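Local coordinates for DNA translocase coupling protein (Clostridium perfringens, PDB 6O1W) that probably binds DNA and ATP as the FtsK/SpoIIIE-family coupling ATPase of plasmid conjugation, represented here by a piece of the chain that includes its P-loop ATPase domain, at residues I132-E137 / V296-R301; T138-S143 / G325-K330; I233-E238 / I276-P281; E238-T243 / A283-G288. All coordinates share one frame; numbering follows the deposited sequence.

Overall arrangement
Interactions 1, 2 and 3 surround the ATP site, known from another structure of this protein and empty here. Interaction 1 pairs strand 132-135, which leads into the P-loop, with strand 296-299. Interaction 2 sets the P-loop itself against strand 326-331, and its centre lies about 6 Å from that of interaction 1. Ser134 OG and Lys142 O join the two at 2.8 Å. Interaction 3 is on the other flank of strand 132-135, its centre about 10 Å from that of interaction 1. Ser134 N meets Ile276 O there at 2.7 Å. Interaction 4 shares Glu238 with interaction 3 and lies furthest out, its centre about 20 Å from that of interaction 2.

Interaction 1 of 4, residues I132-E137 / V296-R301; sequences ILSAGE and VRICGR
Two parallel strands of the P-loop NTPase sheet pair here, 11° apart. Strand 132-135 runs into the predicted ATP-binding loop at Gly136. Leu133 and Ala135 use both N and O toward 296-301. Leu133 N gives a bond to Val296 O (2.9 Å), and Ile298 N returns one to Leu133 O. Ala135 N then meets Ile298 O (2.8 Å), nearly along the C=O axis.

Ile298 is the residue most covered by the other strand. Its CB sits 3.9 Å from Leu133 O. CG2, anti to the backbone N, passes Ser134 OG at 4.2 Å; that hydroxyl is hydrogen-bonded to Lys142 O. CG1 lies beside the backbone N (chi1 -65°) and carries CD1 on to Ile132 CG2, 3.8 Å away. The two isoleucines lie side by side and point the same way, on the face they share with Val296 and Ser134. Ile145 of helix 142-155 also touches Ile298. Leu133, Ala135, Arg297 and Cys299 occupy the opposite face, where helix 305-312 touches the last three.

Further along, Gly300 N donates to Ala135 O at 2.7 Å. One water then joins the two segments, accepting from Glu137 N at 2.9 Å and donating to Arg301 O at 2.7 Å.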
loop_
_atom_site.group_PDB
_atom_site.type_symbol
_atom_site.label_atom_id
_atom_site.label_comp_id
_atom_site.label_asym_id
_atom_site.label_seq_id
_atom_site.Cartn_x
_atom_site.Cartn_y
_atom_site.Cartn_z
ATOM N N ILE A 132 7.850 -3.515 -3.460
ATOM C CA ILE A 132 6.573 -3.016 -2.941
ATOM C C ILE A 132 5.445 -4.005 -3.233
ATOM O O ILE A 132 5.316 -4.501 -4.358
ATOM C CB ILE A 132 6.256 -1.648 -3.612
ATOM C CG1 ILE A 132 7.366 -0.608 -3.315
ATOM C CG2 ILE A 132 4.845 -1.135 -3.228
ATOM C CD1 ILE A 132 7.305 0.715 -4.098
ATOM N N LEU A 133 4.603 -4.232 -2.240
ATOM C CA LEU A 133 3.413 -5.045 -2.410
ATOM C C LEU A 133 2.228 -4.125 -2.077
ATOM O O LEU A 133 2.188 -3.512 -0.987
ATOM C CB LEU A 133 3.453 -6.269 -1.473
ATOM C CG LEU A 133 2.191 -7.187 -1.514
ATOM C CD1 LEU A 133 2.283 -8.181 -2.636
ATOM C CD2 LEU A 133 2.053 -7.993 -0.222
ATOM N N SER A 134 1.290 -4.007 -3.015
ATOM C CA SER A 134 0.100 -3.172 -2.853
ATOM C C SER A 134 -1.114 -4.072 -2.889
ATOM O O SER A 134 -1.332 -4.763 -3.888
ATOM C CB SER A 134 0.052 -2.072 -3.921
ATOM O OG SER A 134 -1.140 -1.303 -3.863
ATOM N N ALA A 135 -1.858 -4.128 -1.756
ATOM C CA ALA A 135 -3.010 -4.988 -1.599
ATOM C C ALA A 135 -4.291 -4.227 -1.359
ATOM O O ALA A 135 -4.306 -3.279 -0.595
ATOM C CB ALA A 135 -2.781 -5.986 -0.482
ATOM N N GLY A 136 -5.360 -4.664 -2.004
ATOM C CA GLY A 136 -6.658 -4.015 -1.880
ATOM C C GLY A 136 -7.721 -4.650 -2.749
ATOM O O GLY A 136 -7.397 -5.324 -3.732
ATOM N N GLU A 137 -9.000 -4.461 -2.355
ATOM C CA GLU A 137 -10.181 -4.959 -3.058
ATOM C C GLU A 137 -10.310 -4.254 -4.400
ATOM O O GLU A 137 -9.759 -3.170 -4.563
ATOM C CB GLU A 137 -11.451 -4.732 -2.208
ATOM C CG GLU A 137 -11.557 -5.657 -1.000
ATOM C CD GLU A 137 -12.586 -5.265 0.051
ATOM O OE1 GLU A 137 -13.615 -4.648 -0.312
ATOM O OE2 GLU A 137 -12.364 -5.587 1.244
ATOM N N VAL A 296 8.162 -3.120 1.579
ATOM C CA VAL A 296 7.120 -2.099 1.581
ATOM C C VAL A 296 5.755 -2.754 1.395
ATOM O O VAL A 296 5.563 -3.500 0.433
ATOM C CB VAL A 296 7.344 -1.000 0.502
ATOM C CG1 VAL A 296 6.221 0.022 0.538
ATOM C CG2 VAL A 296 8.704 -0.315 0.657
ATOM N N ARG A 297 4.807 -2.464 2.305
ATOM C CA ARG A 297 3.441 -2.958 2.174
ATOM C C ARG A 297 2.509 -1.780 2.153
ATOM O O ARG A 297 2.566 -0.887 3.019
ATOM C CB ARG A 297 3.023 -3.900 3.315
ATOM C CG ARG A 297 4.060 -4.932 3.723
ATOM C CD ARG A 297 4.189 -6.086 2.743
ATOM N NE ARG A 297 5.411 -6.835 3.034
ATOM C CZ ARG A 297 5.544 -7.661 4.064
ATOM N NH1 ARG A 297 4.516 -7.898 4.877
ATOM N NH2 ARG A 297 6.705 -8.245 4.302
ATOM N N ILE A 298 1.644 -1.788 1.165
ATOM C CA ILE A 298 0.586 -0.813 1.012
ATOM C C ILE A 298 -0.683 -1.651 1.078
ATOM O O ILE A 298 -0.849 -2.569 0.282
ATOM C CB ILE A 298 0.730 0.071 -0.253
ATOM C CG1 ILE A 298 2.002 0.947 -0.151
ATOM C CG2 ILE A 298 -0.491 0.970 -0.388
ATOM C CD1 ILE A 298 2.599 1.423 -1.497
ATOM N N CYS A 299 -1.531 -1.401 2.088
ATOM C CA CYS A 299 -2.733 -2.200 2.288
ATOM C C CYS A 299 -4.012 -1.380 2.378
ATOM O O CYS A 299 -4.093 -0.430 3.159
ATOM C CB CYS A 299 -2.569 -3.108 3.500
ATOM S SG CYS A 299 -3.788 -4.447 3.586
ATOM N N GLY A 300 -4.996 -1.756 1.567
ATOM C CA GLY A 300 -6.309 -1.134 1.564
ATOM C C GLY A 300 -7.148 -1.726 2.678
ATOM O O GLY A 300 -6.676 -2.553 3.459
ATOM N N ARG A 301 -8.385 -1.295 2.765
ATOM C CA ARG A 301 -9.306 -1.756 3.790
ATOM C C ARG A 301 -9.765 -3.189 3.510
ATOM O O ARG A 301 -10.174 -3.478 2.406
ATOM C CB ARG A 301 -10.517 -0.807 3.854
ATOM C CG ARG A 301 -11.472 -1.188 4.987
ATOM C CD ARG A 301 -12.562 -0.158 5.195
ATOM N NE ARG A 301 -13.377 -0.515 6.356
ATOM C CZ ARG A 301 -14.387 -1.378 6.328
ATOM N NH1 ARG A 301 -14.748 -1.953 5.185
ATOM N NH2 ARG A 301 -15.053 -1.663 7.437
HETATM O O HOH W 1 -9.267 -2.786 -0.029
#

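Interaction 2 of 4, residues T138-S143 / G325-K330; sequences TGSGKS and GRFLFK
A single phenylalanine ring makes most of this contact, and what it meets is mainly backbone. Phe327 points from strand 326-331 at the P-loop, part of an ATP site known from another structure of this protein and empty here. Its CG lies beside its own backbone N (chi1 -78°). The far end of the ring does the touching. CZ comes to 3.5 Å from Lys142 N, which lies at the ring edge, near its plane. CE1 is 3.6 Å from Ser140 O, which approaches obliquely. CZ also lies 3.7 Å from Gly141 C.

The loop holds its own shape. Ser140 OG accepts from Lys142 N at 3.3 Å, an ST turn, and also bonds Glu137 O. Gly141 has phi 108°, where a CB would jam against the carbonyl O before it. The end of Lys142 leads away from the ring. Its chain is extended until a turn at chi4 lets NZ donate to Ser143 OG at 2.9 Å. Phe327 also touches Ile298, Phe338 and Ala340.

The strand thus reaches the loop by van der Waals contact and takes none of its N-H groups. Without nucleotide Ser143 OG holds Lys142 NZ; nucleotide would probably draw on this lysine, as in other P-loop proteins.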
loop_
_atom_site.group_PDB
_atom_site.type_symbol
_atom_site.label_atom_id
_atom_site.label_comp_id
_atom_site.label_asym_id
_atom_site.label_seq_id
_atom_site.Cartn_x
_atom_site.Cartn_y
_atom_site.Cartn_z
ATOM N N THR A 138 -11.012 -4.851 -5.366
ATOM C CA THR A 138 -11.122 -4.207 -6.685
ATOM C C THR A 138 -11.851 -2.838 -6.549
ATOM O O THR A 138 -12.827 -2.732 -5.803
ATOM C CB THR A 138 -11.672 -5.171 -7.750
ATOM O OG1 THR A 138 -11.452 -4.614 -9.049
ATOM C CG2 THR A 138 -13.134 -5.567 -7.526
ATOM N N GLY A 139 -11.256 -1.801 -7.143
ATOM C CA GLY A 139 -11.747 -0.423 -7.070
ATOM C C GLY A 139 -11.160 0.412 -5.936
ATOM O O GLY A 139 -11.429 1.617 -5.860
ATOM N N SER A 140 -10.335 -0.213 -5.050
ATOM C CA SER A 140 -9.707 0.451 -3.888
ATOM C C SER A 140 -8.692 1.516 -4.257
ATOM O O SER A 140 -8.478 2.443 -3.477
ATOM C CB SER A 140 -9.006 -0.576 -2.998
ATOM O OG SER A 140 -8.028 -1.304 -3.734
ATOM N N GLY A 141 -8.010 1.328 -5.385
ATOM C CA GLY A 141 -6.919 2.204 -5.813
ATOM C C GLY A 141 -5.569 1.517 -5.678
ATOM O O GLY A 141 -4.530 2.122 -5.955
ATOM N N LYS A 142 -5.570 0.224 -5.272
ATOM C CA LYS A 142 -4.352 -0.597 -5.088
ATOM C C LYS A 142 -3.482 -0.581 -6.368
ATOM O O LYS A 142 -2.258 -0.481 -6.282
ATOM C CB LYS A 142 -4.735 -2.059 -4.705
ATOM C CG LYS A 142 -4.105 -3.111 -5.631
ATOM C CD LYS A 142 -4.717 -4.453 -5.553
ATOM C CE LYS A 142 -4.472 -5.173 -6.841
ATOM N NZ LYS A 142 -5.397 -4.690 -7.918
ATOM N N SER A 143 -4.135 -0.731 -7.540
ATOM C CA SER A 143 -3.486 -0.800 -8.848
ATOM C C SER A 143 -3.040 0.564 -9.366
ATOM O O SER A 143 -1.984 0.650 -10.003
ATOM C CB SER A 143 -4.388 -1.510 -9.850
ATOM O OG SER A 143 -4.126 -2.901 -9.772
ATOM N N GLY A 325 -9.074 5.470 -1.823
ATOM C CA GLY A 325 -7.667 5.837 -1.876
ATOM C C GLY A 325 -6.998 5.948 -0.519
ATOM O O GLY A 325 -5.843 6.368 -0.436
ATOM N N ARG A 326 -7.695 5.560 0.551
ATOM C CA ARG A 326 -7.136 5.590 1.905
ATOM C C ARG A 326 -6.461 4.242 2.194
ATOM O O ARG A 326 -7.066 3.184 2.024
ATOM C CB ARG A 326 -8.220 5.919 2.929
ATOM C CG ARG A 326 -7.691 6.157 4.341
ATOM C CD ARG A 326 -6.746 7.343 4.412
ATOM N NE ARG A 326 -7.367 8.623 4.047
ATOM C CZ ARG A 326 -8.236 9.297 4.802
ATOM N NH1 ARG A 326 -8.647 8.799 5.961
ATOM N NH2 ARG A 326 -8.692 10.477 4.405
ATOM N N PHE A 327 -5.191 4.274 2.574
ATOM C CA PHE A 327 -4.448 3.031 2.776
ATOM C C PHE A 327 -3.637 3.055 4.024
ATOM O O PHE A 327 -3.424 4.124 4.595
ATOM C CB PHE A 327 -3.454 2.860 1.582
ATOM C CG PHE A 327 -4.059 2.372 0.297
ATOM C CD1 PHE A 327 -4.672 3.253 -0.579
ATOM C CD2 PHE A 327 -4.054 1.019 -0.019
ATOM C CE1 PHE A 327 -5.296 2.783 -1.737
ATOM C CE2 PHE A 327 -4.651 0.551 -1.191
ATOM C CZ PHE A 327 -5.285 1.430 -2.032
ATOM N N LEU A 328 -3.105 1.872 4.386
ATOM C CA LEU A 328 -2.059 1.674 5.385
ATOM C C LEU A 328 -0.711 1.453 4.672
ATOM O O LEU A 328 -0.612 0.713 3.691
ATOM C CB LEU A 328 -2.338 0.493 6.315
ATOM C CG LEU A 328 -3.587 0.640 7.208
ATOM C CD1 LEU A 328 -3.842 -0.616 7.933
ATOM C CD2 LEU A 328 -3.427 1.780 8.194
ATOM N N PHE A 329 0.319 2.075 5.195
ATOM C CA PHE A 329 1.696 1.941 4.731
ATOM C C PHE A 329 2.472 1.275 5.863
ATOM O O PHE A 329 2.478 1.772 6.987
ATOM C CB PHE A 329 2.319 3.320 4.440
ATOM C CG PHE A 329 3.759 3.275 3.964
ATOM C CD1 PHE A 329 4.061 3.082 2.622
ATOM C CD2 PHE A 329 4.815 3.470 4.858
ATOM C CE1 PHE A 329 5.387 3.073 2.183
ATOM C CE2 PHE A 329 6.141 3.493 4.409
ATOM C CZ PHE A 329 6.421 3.271 3.079
ATOM N N LYS A 330 3.173 0.201 5.544
ATOM C CA LYS A 330 4.039 -0.487 6.485
ATOM C C LYS A 330 5.422 -0.725 5.849
ATOM O O LYS A 330 5.517 -1.303 4.767
ATOM C CB LYS A 330 3.397 -1.796 6.975
ATOM C CG LYS A 330 4.277 -2.540 7.964
ATOM C CD LYS A 330 3.603 -3.699 8.635
ATOM C CE LYS A 330 4.296 -3.984 9.945
ATOM N NZ LYS A 330 4.488 -5.440 10.176
#

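Interaction 3 of 4, residues I233-E238 / I276-P281; sequences IDELAE and IGVQRP
Glu235 OE2 is gripped by two hydrogen bonds. Ala237 N donates to Glu235 OE2 at 2.8 Å, along the anti lone pair, a capping bond for the helix that begins about here. A water donates to Glu235 OE2 at 2.7 Å. The same water accepts from Arg280 N. The other oxygen, OE1, takes Gln279 N on its syn lone pair at 2.8 Å. CG is anti to the backbone N and the chain bends at chi2 (48°), which turns the carboxylate back toward 276-281.

The backbones are joined as well. Gly277 N meets Ile233 O almost along the C=O axis, closing the parallel pair of strands 229-233 and 272-278. Gly277 O accepts from Leu236 N at 2.8 Å. A CB on Gly277 would clash with Asp234 O. Leu236 packs tightly beyond this point: its CB lies 3.5 Å from Ile276 CG2 and 3.4 Å from Val278 CG1.

Asp234 and Glu235 follow a hydrophobic strand, as in a Walker B motif. Asp234 OD1 makes a weak hydrogen bond to Ser143 OG of the P-loop. With two amides and a water donating to it, the Glu235 carboxylate is probably ionised in this nucleotide-free state.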
loop_
_atom_site.group_PDB
_atom_site.type_symbol
_atom_site.label_atom_id
_atom_site.label_comp_id
_atom_site.label_asym_id
_atom_site.label_seq_id
_atom_site.Cartn_x
_atom_site.Cartn_y
_atom_site.Cartn_z
ATOM N N ILE A 233 3.795 -6.177 -11.518
ATOM C CA ILE A 233 2.991 -7.388 -11.599
ATOM C C ILE A 233 1.619 -6.939 -11.133
ATOM O O ILE A 233 1.426 -6.639 -9.950
ATOM C CB ILE A 233 3.627 -8.516 -10.724
ATOM C CG1 ILE A 233 5.045 -8.912 -11.262
ATOM C CG2 ILE A 233 2.690 -9.716 -10.576
ATOM C CD1 ILE A 233 5.911 -9.707 -10.289
ATOM N N ASP A 234 0.680 -6.843 -12.071
ATOM C CA ASP A 234 -0.690 -6.404 -11.787
ATOM C C ASP A 234 -1.385 -7.306 -10.780
ATOM O O ASP A 234 -2.086 -6.802 -9.906
ATOM C CB ASP A 234 -1.524 -6.322 -13.073
ATOM C CG ASP A 234 -2.905 -5.719 -12.832
ATOM O OD1 ASP A 234 -2.991 -4.473 -12.637
ATOM O OD2 ASP A 234 -3.893 -6.490 -12.814
ATOM N N GLU A 235 -1.175 -8.637 -10.874
ATOM C CA GLU A 235 -1.833 -9.537 -9.944
ATOM C C GLU A 235 -0.937 -10.698 -9.639
ATOM O O GLU A 235 -0.677 -11.523 -10.529
ATOM C CB GLU A 235 -3.233 -9.958 -10.480
ATOM C CG GLU A 235 -3.992 -10.962 -9.607
ATOM C CD GLU A 235 -4.036 -10.601 -8.131
ATOM O OE1 GLU A 235 -4.681 -9.582 -7.780
ATOM O OE2 GLU A 235 -3.383 -11.313 -7.333
ATOM N N LEU A 236 -0.452 -10.767 -8.382
ATOM C CA LEU A 236 0.446 -11.835 -7.922
ATOM C C LEU A 236 -0.200 -13.226 -8.015
ATOM O O LEU A 236 0.517 -14.185 -8.300
ATOM C CB LEU A 236 0.955 -11.574 -6.491
ATOM C CG LEU A 236 2.118 -12.441 -5.940
ATOM C CD1 LEU A 236 3.348 -12.410 -6.826
ATOM C CD2 LEU A 236 2.480 -12.023 -4.547
ATOM N N ALA A 237 -1.538 -13.334 -7.820
ATOM C CA ALA A 237 -2.255 -14.623 -7.912
ATOM C C ALA A 237 -2.073 -15.311 -9.277
ATOM O O ALA A 237 -2.024 -16.530 -9.320
ATOM C CB ALA A 237 -3.735 -14.452 -7.595
ATOM N N GLU A 238 -1.921 -14.539 -10.370
ATOM C CA GLU A 238 -1.688 -15.075 -11.735
ATOM C C GLU A 238 -0.337 -15.844 -11.853
ATOM O O GLU A 238 -0.190 -16.711 -12.721
ATOM C CB GLU A 238 -1.743 -13.940 -12.772
ATOM C CG GLU A 238 -3.159 -13.402 -12.991
ATOM C CD GLU A 238 -3.324 -12.085 -13.735
ATOM O OE1 GLU A 238 -2.311 -11.505 -14.194
ATOM O OE2 GLU A 238 -4.481 -11.623 -13.839
ATOM N N ILE A 276 4.315 -5.192 -6.895
ATOM C CA ILE A 276 3.318 -6.260 -6.940
ATOM C C ILE A 276 1.941 -5.851 -6.431
ATOM O O ILE A 276 1.817 -5.354 -5.318
ATOM C CB ILE A 276 3.828 -7.498 -6.153
ATOM C CG1 ILE A 276 5.285 -7.862 -6.492
ATOM C CG2 ILE A 276 2.888 -8.699 -6.353
ATOM C CD1 ILE A 276 5.965 -8.718 -5.440
ATOM N N GLY A 277 0.914 -6.155 -7.216
ATOM C CA GLY A 277 -0.474 -5.965 -6.823
ATOM C C GLY A 277 -1.092 -7.286 -6.398
ATOM O O GLY A 277 -0.785 -8.344 -6.971
ATOM N N VAL A 278 -1.933 -7.242 -5.355
ATOM C CA VAL A 278 -2.671 -8.396 -4.834
ATOM C C VAL A 278 -4.114 -7.981 -4.516
ATOM O O VAL A 278 -4.347 -7.080 -3.708
ATOM C CB VAL A 278 -2.000 -9.140 -3.642
ATOM C CG1 VAL A 278 -0.885 -10.054 -4.101
ATOM C CG2 VAL A 278 -1.467 -8.179 -2.606
ATOM N N GLN A 279 -5.077 -8.637 -5.138
ATOM C CA GLN A 279 -6.477 -8.308 -4.869
ATOM C C GLN A 279 -7.064 -9.041 -3.631
ATOM O O GLN A 279 -7.865 -8.464 -2.869
ATOM C CB GLN A 279 -7.328 -8.595 -6.103
ATOM C CG GLN A 279 -8.708 -7.981 -6.011
ATOM C CD GLN A 279 -9.599 -8.604 -7.027
ATOM O OE1 GLN A 279 -10.382 -9.511 -6.719
ATOM N NE2 GLN A 279 -9.472 -8.146 -8.264
ATOM N N ARG A 280 -6.698 -10.312 -3.483
ATOM C CA ARG A 280 -7.226 -11.187 -2.457
ATOM C C ARG A 280 -6.058 -11.826 -1.703
ATOM O O ARG A 280 -5.467 -12.788 -2.203
ATOM C CB ARG A 280 -8.113 -12.264 -3.142
ATOM C CG ARG A 280 -9.187 -12.873 -2.247
ATOM C CD ARG A 280 -9.827 -14.120 -2.861
ATOM N NE ARG A 280 -8.830 -15.096 -3.300
ATOM C CZ ARG A 280 -8.247 -15.993 -2.512
ATOM N NH1 ARG A 280 -8.599 -16.095 -1.235
ATOM N NH2 ARG A 280 -7.331 -16.818 -3.001
ATOM N N PRO A 281 -5.658 -11.266 -0.534
ATOM C CA PRO A 281 -4.540 -11.856 0.220
ATOM C C PRO A 281 -4.882 -13.284 0.633
ATOM O O PRO A 281 -6.000 -13.563 1.040
ATOM C CB PRO A 281 -4.398 -10.929 1.430
ATOM C CG PRO A 281 -5.081 -9.656 1.003
ATOM C CD PRO A 281 -6.225 -10.116 0.189
HETATM O O HOH W 2 -5.193 -11.929 -5.396
#

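Interaction 4 of 4, residues E238-T243 / A283-G288; sequences ELMDKT and AKVITG
Met240, Val285 and Lys284 have the most surface buried here. Met240 is modelled as selenomethionine, a label. It ends helix 237-240 and faces the loop that joins strand 272-278 to helix 288-293.

Met240 touches with the root of its side chain. CB lies 3.7 Å from Val285 CA, and CG is 3.5 Å from Val285 O. CG stands beside the backbone N (chi1 -62°). The chain then bends twice, so the SE end leads away from the loop; the side chain also touches Glu257 and Thr260 of helix 247-266.

Val285 answers with both methyl groups. CG2, beside the backbone N, lies 4.0 Å from Met240 CB and also meets Asp241 CB. CG1, anti to the backbone N, touches the same Met240 CB. Val285 is buried, and Leu236 also packs on it.

Lys284 is exposed. Its bent chain crosses Thr243 at about a right angle, with CE 3.9 Å from Thr243 CG2. Thr243 is held by its own segment. Asp241 OD1 accepts from Thr243 N at 3.2 Å, an Asx turn, and from Thr243 OG1 at 2.7 Å on its syn lone pair. The turn presents the threonine methyl to the lysine.

The inner part is carbon against carbon and against the Val285 carbonyl, with no hydrogen bond between the segments. At the exposed edge of the contact Asp241 OD2 and Lys284 NZ stand 4.7 Å apart, too far for a salt bridge. Their opposite charges may still attract weakly, while both donors from Thr243 fall on the other carboxylate oxygen and probably stabilise its negative charge.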
loop_
_atom_site.group_PDB
_atom_site.type_symbol
_atom_site.label_atom_id
_atom_site.label_comp_id
_atom_site.label_asym_id
_atom_site.label_seq_id
_atom_site.Cartn_x
_atom_site.Cartn_y
_atom_site.Cartn_z
ATOM N N GLU A 238 -1.921 -14.539 -10.370
ATOM C CA GLU A 238 -1.688 -15.075 -11.735
ATOM C C GLU A 238 -0.337 -15.844 -11.853
ATOM O O GLU A 238 -0.190 -16.711 -12.721
ATOM C CB GLU A 238 -1.743 -13.940 -12.772
ATOM C CG GLU A 238 -3.159 -13.402 -12.991
ATOM C CD GLU A 238 -3.324 -12.085 -13.735
ATOM O OE1 GLU A 238 -2.311 -11.505 -14.194
ATOM O OE2 GLU A 238 -4.481 -11.623 -13.839
ATOM N N LEU A 239 0.636 -15.522 -10.976
ATOM C CA LEU A 239 1.940 -16.186 -10.955
ATOM C C LEU A 239 2.048 -17.200 -9.795
ATOM O O LEU A 239 2.795 -18.167 -9.916
ATOM C CB LEU A 239 3.073 -15.146 -10.795
ATOM C CG LEU A 239 3.334 -14.136 -11.934
ATOM C CD1 LEU A 239 4.434 -13.203 -11.553
ATOM C CD2 LEU A 239 3.717 -14.834 -13.253
HETATM N N MSE A 240 1.371 -16.938 -8.659
HETATM C CA MSE A 240 1.487 -17.757 -7.446
HETATM C C MSE A 240 0.395 -18.796 -7.252
HETATM O O MSE A 240 0.699 -19.874 -6.749
HETATM C CB MSE A 240 1.590 -16.876 -6.192
HETATM C CG MSE A 240 2.811 -15.990 -6.168
HETATM SE SE MSE A 240 4.486 -16.974 -6.038
HETATM C CE MSE A 240 5.654 -15.781 -7.158
ATOM N N ASP A 241 -0.868 -18.474 -7.582
ATOM C CA ASP A 241 -1.969 -19.420 -7.408
ATOM C C ASP A 241 -1.934 -20.496 -8.493
ATOM O O ASP A 241 -2.264 -20.234 -9.653
ATOM C CB ASP A 241 -3.330 -18.714 -7.323
ATOM C CG ASP A 241 -4.475 -19.606 -6.882
ATOM O OD1 ASP A 241 -4.562 -20.759 -7.375
ATOM O OD2 ASP A 241 -5.297 -19.148 -6.060
ATOM N N LYS A 242 -1.536 -21.718 -8.088
ATOM C CA LYS A 242 -1.367 -22.888 -8.954
ATOM C C LYS A 242 -2.505 -23.931 -8.870
ATOM O O LYS A 242 -2.420 -24.953 -9.547
ATOM C CB LYS A 242 -0.037 -23.595 -8.582
ATOM C CG LYS A 242 1.210 -22.726 -8.684
ATOM C CD LYS A 242 2.403 -23.352 -7.937
ATOM C CE LYS A 242 3.139 -22.345 -7.067
ATOM N NZ LYS A 242 3.768 -21.238 -7.861
ATOM N N THR A 243 -3.545 -23.687 -8.062
ATOM C CA THR A 243 -4.608 -24.656 -7.733
ATOM C C THR A 243 -5.298 -25.433 -8.893
ATOM O O THR A 243 -5.426 -26.661 -8.768
ATOM C CB THR A 243 -5.700 -24.045 -6.853
ATOM O OG1 THR A 243 -6.255 -22.893 -7.480
ATOM C CG2 THR A 243 -5.203 -23.706 -5.457
ATOM N N ALA A 283 -2.349 -16.857 1.964
ATOM C CA ALA A 283 -1.002 -17.346 2.329
ATOM C C ALA A 283 -0.309 -18.149 1.239
ATOM O O ALA A 283 0.917 -18.247 1.247
ATOM C CB ALA A 283 -1.050 -18.152 3.612
ATOM N N LYS A 284 -1.072 -18.699 0.283
ATOM C CA LYS A 284 -0.499 -19.445 -0.846
ATOM C C LYS A 284 0.104 -18.503 -1.870
ATOM O O LYS A 284 1.006 -18.911 -2.613
ATOM C CB LYS A 284 -1.567 -20.304 -1.533
ATOM C CG LYS A 284 -1.773 -21.686 -0.912
ATOM C CD LYS A 284 -3.263 -22.079 -0.818
ATOM C CE LYS A 284 -4.036 -22.115 -2.127
ATOM N NZ LYS A 284 -5.390 -21.507 -1.988
ATOM N N VAL A 285 -0.402 -17.246 -1.920
ATOM C CA VAL A 285 0.016 -16.218 -2.878
ATOM C C VAL A 285 1.038 -15.287 -2.238
ATOM O O VAL A 285 2.110 -15.093 -2.806
ATOM C CB VAL A 285 -1.219 -15.500 -3.503
ATOM C CG1 VAL A 285 -0.836 -14.219 -4.254
ATOM C CG2 VAL A 285 -1.995 -16.458 -4.418
ATOM N N ILE A 286 0.715 -14.721 -1.063
ATOM C CA ILE A 286 1.642 -13.881 -0.286
ATOM C C ILE A 286 2.309 -14.850 0.695
ATOM O O ILE A 286 1.870 -14.986 1.836
ATOM C CB ILE A 286 0.937 -12.712 0.447
ATOM C CG1 ILE A 286 0.065 -11.869 -0.527
ATOM C CG2 ILE A 286 1.977 -11.859 1.236
ATOM C CD1 ILE A 286 -0.825 -10.773 0.143
ATOM N N THR A 287 3.303 -15.591 0.204
ATOM C CA THR A 287 4.019 -16.592 0.989
ATOM C C THR A 287 4.990 -15.913 1.978
ATOM O O THR A 287 5.103 -14.676 1.999
ATOM C CB THR A 287 4.794 -17.539 0.043
ATOM O OG1 THR A 287 5.738 -16.775 -0.713
ATOM C CG2 THR A 287 3.880 -18.359 -0.888
ATOM N N GLY A 288 5.690 -16.742 2.762
ATOM C CA GLY A 288 6.717 -16.311 3.703
ATOM C C GLY A 288 7.931 -15.771 2.970
ATOM O O GLY A 288 8.567 -14.842 3.450
#